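Local coordinates for endo-beta-mannanase (Opitutaceae bacterium TAV5, PDB 7BOB), which probably removes mannose units from the ends of beta-1,4-linked manno-oligosaccharides as a trimeric exo-beta-1,4-mannosidase of glycoside hydrolase family 5, at residues A[509-517]-A[555-565]. Numbering follows the deposited sequence.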
loop_
_atom_site.group_PDB
_atom_site.type_symbol
_atom_site.label_atom_id
_atom_site.label_comp_id
_atom_site.label_asym_id
_atom_site.label_seq_id
_atom_site.Cartn_x
_atom_site.Cartn_y
_atom_site.Cartn_z
ATOM N N PRO A 509 26.530 3.390 -26.372
ATOM C CA PRO A 509 25.781 4.392 -25.612
ATOM C C PRO A 509 25.014 3.800 -24.430
ATOM O O PRO A 509 24.637 2.627 -24.410
ATOM C CB PRO A 509 24.800 4.919 -26.663
ATOM C CG PRO A 509 24.474 3.664 -27.459
ATOM C CD PRO A 509 25.759 2.874 -27.516
ATOM N N TYR A 510 24.747 4.664 -23.452
ATOM C CA TYR A 510 24.054 4.277 -22.231
ATOM C C TYR A 510 23.155 5.409 -21.774
ATOM O O TYR A 510 23.486 6.588 -21.936
ATOM C CB TYR A 510 25.032 3.949 -21.113
ATOM C CG TYR A 510 25.740 2.654 -21.327
ATOM C CD1 TYR A 510 25.171 1.456 -20.902
ATOM C CD2 TYR A 510 26.974 2.617 -21.980
ATOM C CE1 TYR A 510 25.831 0.238 -21.101
ATOM C CE2 TYR A 510 27.640 1.410 -22.183
ATOM C CZ TYR A 510 27.063 0.227 -21.742
ATOM O OH TYR A 510 27.702 -0.967 -21.946
ATOM N N GLU A 511 22.017 5.048 -21.197
ATOM C CA GLU A 511 21.111 6.025 -20.607
ATOM C C GLU A 511 20.657 5.513 -19.252
ATOM O O GLU A 511 20.103 4.414 -19.160
ATOM C CB GLU A 511 19.908 6.288 -21.512
ATOM C CG GLU A 511 18.910 7.238 -20.910
ATOM C CD GLU A 511 17.678 7.365 -21.764
ATOM O OE1 GLU A 511 17.818 7.779 -22.936
ATOM O OE2 GLU A 511 16.577 7.031 -21.276
ATOM N N PHE A 512 20.893 6.309 -18.210
ATOM C CA PHE A 512 20.490 5.993 -16.845
ATOM C C PHE A 512 19.332 6.896 -16.437
ATOM O O PHE A 512 19.504 8.115 -16.331
ATOM C CB PHE A 512 21.661 6.169 -15.882
ATOM C CG PHE A 512 22.838 5.322 -16.223
ATOM C CD1 PHE A 512 22.824 3.966 -15.960
ATOM C CD2 PHE A 512 23.943 5.867 -16.843
ATOM C CE1 PHE A 512 23.908 3.167 -16.284
ATOM C CE2 PHE A 512 25.039 5.059 -17.175
ATOM C CZ PHE A 512 25.016 3.720 -16.892
ATOM N N THR A 513 18.171 6.290 -16.172
ATOM C CA THR A 513 16.990 7.022 -15.733
ATOM C C THR A 513 16.777 6.999 -14.228
ATOM O O THR A 513 15.934 7.748 -13.744
ATOM C CB THR A 513 15.733 6.460 -16.406
ATOM O OG1 THR A 513 15.515 5.120 -15.926
ATOM C CG2 THR A 513 15.890 6.457 -17.926
ATOM N N CYS A 514 17.494 6.175 -13.472
ATOM C CA CYS A 514 17.291 6.068 -12.029
ATOM C C CYS A 514 18.510 6.565 -11.278
ATOM O O CYS A 514 19.651 6.376 -11.723
ATOM C CB CYS A 514 17.000 4.631 -11.594
ATOM S SG CYS A 514 15.619 3.872 -12.428
ATOM N N PHE A 515 18.265 7.149 -10.115
ATOM C CA PHE A 515 19.304 7.743 -9.300
ATOM C C PHE A 515 18.976 7.426 -7.858
ATOM O O PHE A 515 17.804 7.288 -7.494
ATOM C CB PHE A 515 19.402 9.267 -9.563
ATOM C CG PHE A 515 19.697 9.587 -11.006
ATOM C CD1 PHE A 515 18.665 9.775 -11.911
ATOM C CD2 PHE A 515 21.002 9.620 -11.474
ATOM C CE1 PHE A 515 18.929 10.016 -13.253
ATOM C CE2 PHE A 515 21.268 9.870 -12.808
ATOM C CZ PHE A 515 20.223 10.073 -13.697
ATOM N N LEU A 516 20.011 7.272 -7.047
ATOM C CA LEU A 516 19.797 6.697 -5.727
ATOM C C LEU A 516 18.949 7.637 -4.884
ATOM O O LEU A 516 19.214 8.841 -4.814
ATOM C CB LEU A 516 21.131 6.404 -5.037
ATOM C CG LEU A 516 21.074 5.338 -3.933
ATOM C CD1 LEU A 516 20.880 3.930 -4.519
ATOM C CD2 LEU A 516 22.336 5.384 -3.072
ATOM N N ARG A 517 17.911 7.069 -4.267
ATOM C CA ARG A 517 16.905 7.799 -3.514
ATOM C C ARG A 517 16.193 8.830 -4.379
ATOM O O ARG A 517 15.611 9.770 -3.855
ATOM C CB ARG A 517 17.500 8.476 -2.273
ATOM C CG ARG A 517 18.248 7.542 -1.337
ATOM C CD ARG A 517 18.669 8.314 -0.104
ATOM N NE ARG A 517 19.527 7.541 0.792
ATOM C CZ ARG A 517 19.072 6.840 1.836
ATOM N NH1 ARG A 517 17.763 6.803 2.092
ATOM N NH2 ARG A 517 19.920 6.171 2.624
ATOM N N LEU A 555 27.814 8.083 -10.697
ATOM C CA LEU A 555 26.778 8.924 -10.102
ATOM C C LEU A 555 25.407 8.614 -10.693
ATOM O O LEU A 555 24.684 9.502 -11.128
ATOM C CB LEU A 555 27.135 10.397 -10.276
ATOM C CG LEU A 555 28.544 10.749 -9.776
ATOM C CD1 LEU A 555 28.893 12.221 -10.000
ATOM C CD2 LEU A 555 28.677 10.379 -8.302
ATOM N N ALA A 556 25.054 7.334 -10.743
ATOM C CA ALA A 556 23.725 6.924 -11.176
ATOM C C ALA A 556 23.444 5.564 -10.564
ATOM O O ALA A 556 24.366 4.829 -10.194
ATOM C CB ALA A 556 23.593 6.869 -12.699
ATOM N N ASP A 557 22.155 5.243 -10.436
ATOM C CA ASP A 557 21.755 3.934 -9.924
ATOM C C ASP A 557 21.740 2.953 -11.090
ATOM O O ASP A 557 20.702 2.703 -11.713
ATOM C CB ASP A 557 20.405 4.019 -9.225
ATOM C CG ASP A 557 20.098 2.786 -8.413
ATOM O OD1 ASP A 557 20.712 1.717 -8.686
ATOM O OD2 ASP A 557 19.232 2.876 -7.523
ATOM N N VAL A 558 22.912 2.361 -11.353
ATOM C CA VAL A 558 23.115 1.517 -12.535
ATOM C C VAL A 558 22.118 0.362 -12.555
ATOM O O VAL A 558 21.345 0.185 -13.509
ATOM C CB VAL A 558 24.570 1.009 -12.573
ATOM C CG1 VAL A 558 24.811 0.064 -13.753
ATOM C CG2 VAL A 558 25.532 2.190 -12.612
ATOM N N GLU A 559 22.116 -0.440 -11.492
ATOM C CA GLU A 559 21.293 -1.636 -11.499
ATOM C C GLU A 559 19.814 -1.298 -11.598
ATOM O O GLU A 559 19.069 -1.974 -12.317
ATOM C CB GLU A 559 21.588 -2.478 -10.262
ATOM C CG GLU A 559 22.951 -3.167 -10.346
ATOM C CD GLU A 559 24.087 -2.230 -9.963
ATOM O OE1 GLU A 559 23.814 -1.111 -9.477
ATOM O OE2 GLU A 559 25.246 -2.627 -10.127
ATOM N N ALA A 560 19.374 -0.241 -10.903
ATOM C CA ALA A 560 17.978 0.160 -11.001
ATOM C C ALA A 560 17.649 0.602 -12.420
ATOM O O ALA A 560 16.632 0.181 -12.990
ATOM C CB ALA A 560 17.665 1.274 -9.993
ATOM N N SER A 561 18.500 1.459 -13.007
ATOM C CA SER A 561 18.292 1.885 -14.391
ATOM C C SER A 561 18.162 0.691 -15.327
ATOM O O SER A 561 17.225 0.618 -16.128
ATOM C CB SER A 561 19.424 2.809 -14.862
ATOM O OG SER A 561 19.758 3.815 -13.920
ATOM N N PHE A 562 19.099 -0.242 -15.242
ATOM C CA PHE A 562 18.990 -1.447 -16.056
ATOM C C PHE A 562 17.682 -2.193 -15.777
ATOM O O PHE A 562 16.985 -2.619 -16.711
ATOM C CB PHE A 562 20.185 -2.348 -15.793
ATOM C CG PHE A 562 21.494 -1.803 -16.312
ATOM C CD1 PHE A 562 21.528 -0.673 -17.129
ATOM C CD2 PHE A 562 22.686 -2.446 -16.013
ATOM C CE1 PHE A 562 22.711 -0.202 -17.594
ATOM C CE2 PHE A 562 23.877 -1.974 -16.479
ATOM C CZ PHE A 562 23.895 -0.838 -17.279
ATOM N N LEU A 563 17.324 -2.344 -14.494
ATOM C CA LEU A 563 16.092 -3.053 -14.157
ATOM C C LEU A 563 14.858 -2.313 -14.664
ATOM O O LEU A 563 13.893 -2.965 -15.076
ATOM C CB LEU A 563 16.003 -3.293 -12.646
ATOM C CG LEU A 563 16.910 -4.406 -12.088
ATOM C CD1 LEU A 563 17.043 -4.301 -10.590
ATOM C CD2 LEU A 563 16.439 -5.788 -12.484
ATOM N N SER A 564 14.876 -0.965 -14.686
ATOM C CA SER A 564 13.737 -0.221 -15.232
ATOM C C SER A 564 13.550 -0.440 -16.724
ATOM O O SER A 564 12.462 -0.167 -17.242
ATOM C CB SER A 564 13.871 1.287 -14.943
ATOM O OG SER A 564 14.899 1.879 -15.735
ATOM N N GLN A 565 14.573 -0.911 -17.438
ATOM C CA GLN A 565 14.470 -1.198 -18.865
ATOM C C GLN A 565 14.363 -2.691 -19.145
ATOM O O GLN A 565 14.707 -3.151 -20.244
ATOM C CB GLN A 565 15.640 -0.560 -19.627
ATOM C CG GLN A 565 15.841 0.952 -19.293
ATOM C CD GLN A 565 14.593 1.814 -19.574
ATOM O OE1 GLN A 565 14.038 2.463 -18.674
ATOM N NE2 GLN A 565 14.143 1.799 -20.824
#
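The rings of Phe512 and Phe562 are roughly parallel, planes 30° apart, but offset with little overlap; they meet where Phe512 CE1 comes 3.8 Å from Phe562 CE1. All this belongs to the domain that follows the catalytic (beta/alpha)8 barrel, where strand segment 509-512, the second arm of a beta-hairpin with 501-505, crosses helix 558-564 at 97°, and the loop after it runs past the N-terminus of that helix. At the edge of the Phe512 ring, in its plane, sits Ser561 CB, while Ala556 CB and Val558 CG1 approach obliquely. Phe515 offers an edge too: its CD2 lies 3.7 Å from Leu555 O, in the ring plane, and CE2 rests against the Ala556 methyl, which is thus shared by two phenylalanines. Outside the pair, Trp579 meets Phe512 edge-to-face and Trp576 stacks on Phe562, both from helix 569-583.

Asp557 is the N-cap: with CG anti to the backbone N (chi1 -167°), OD1 accepts from Ala560 N, 3.2 Å away and well above the carboxylate plane, leaving OD2 to form a salt bridge with Arg412. The backbone N of Asp557 in turn donates to Cys514 O at 3.0 Å.

Ser561 is the second polar tie. Its OG donates to Asp557 O at 2.6 Å, from above the carbonyl plane, and accepts from Cys514 N at 3.3 Å. An alanine here would lose both bonds and is likely to leave Cys514 N without this acceptor, slackening the loop's hold on the helix. Beside this bond, Cys514 CB packs on the Ala560 methyl; one turn on, Ser564 OG donates to Ser561 O at 2.7 Å.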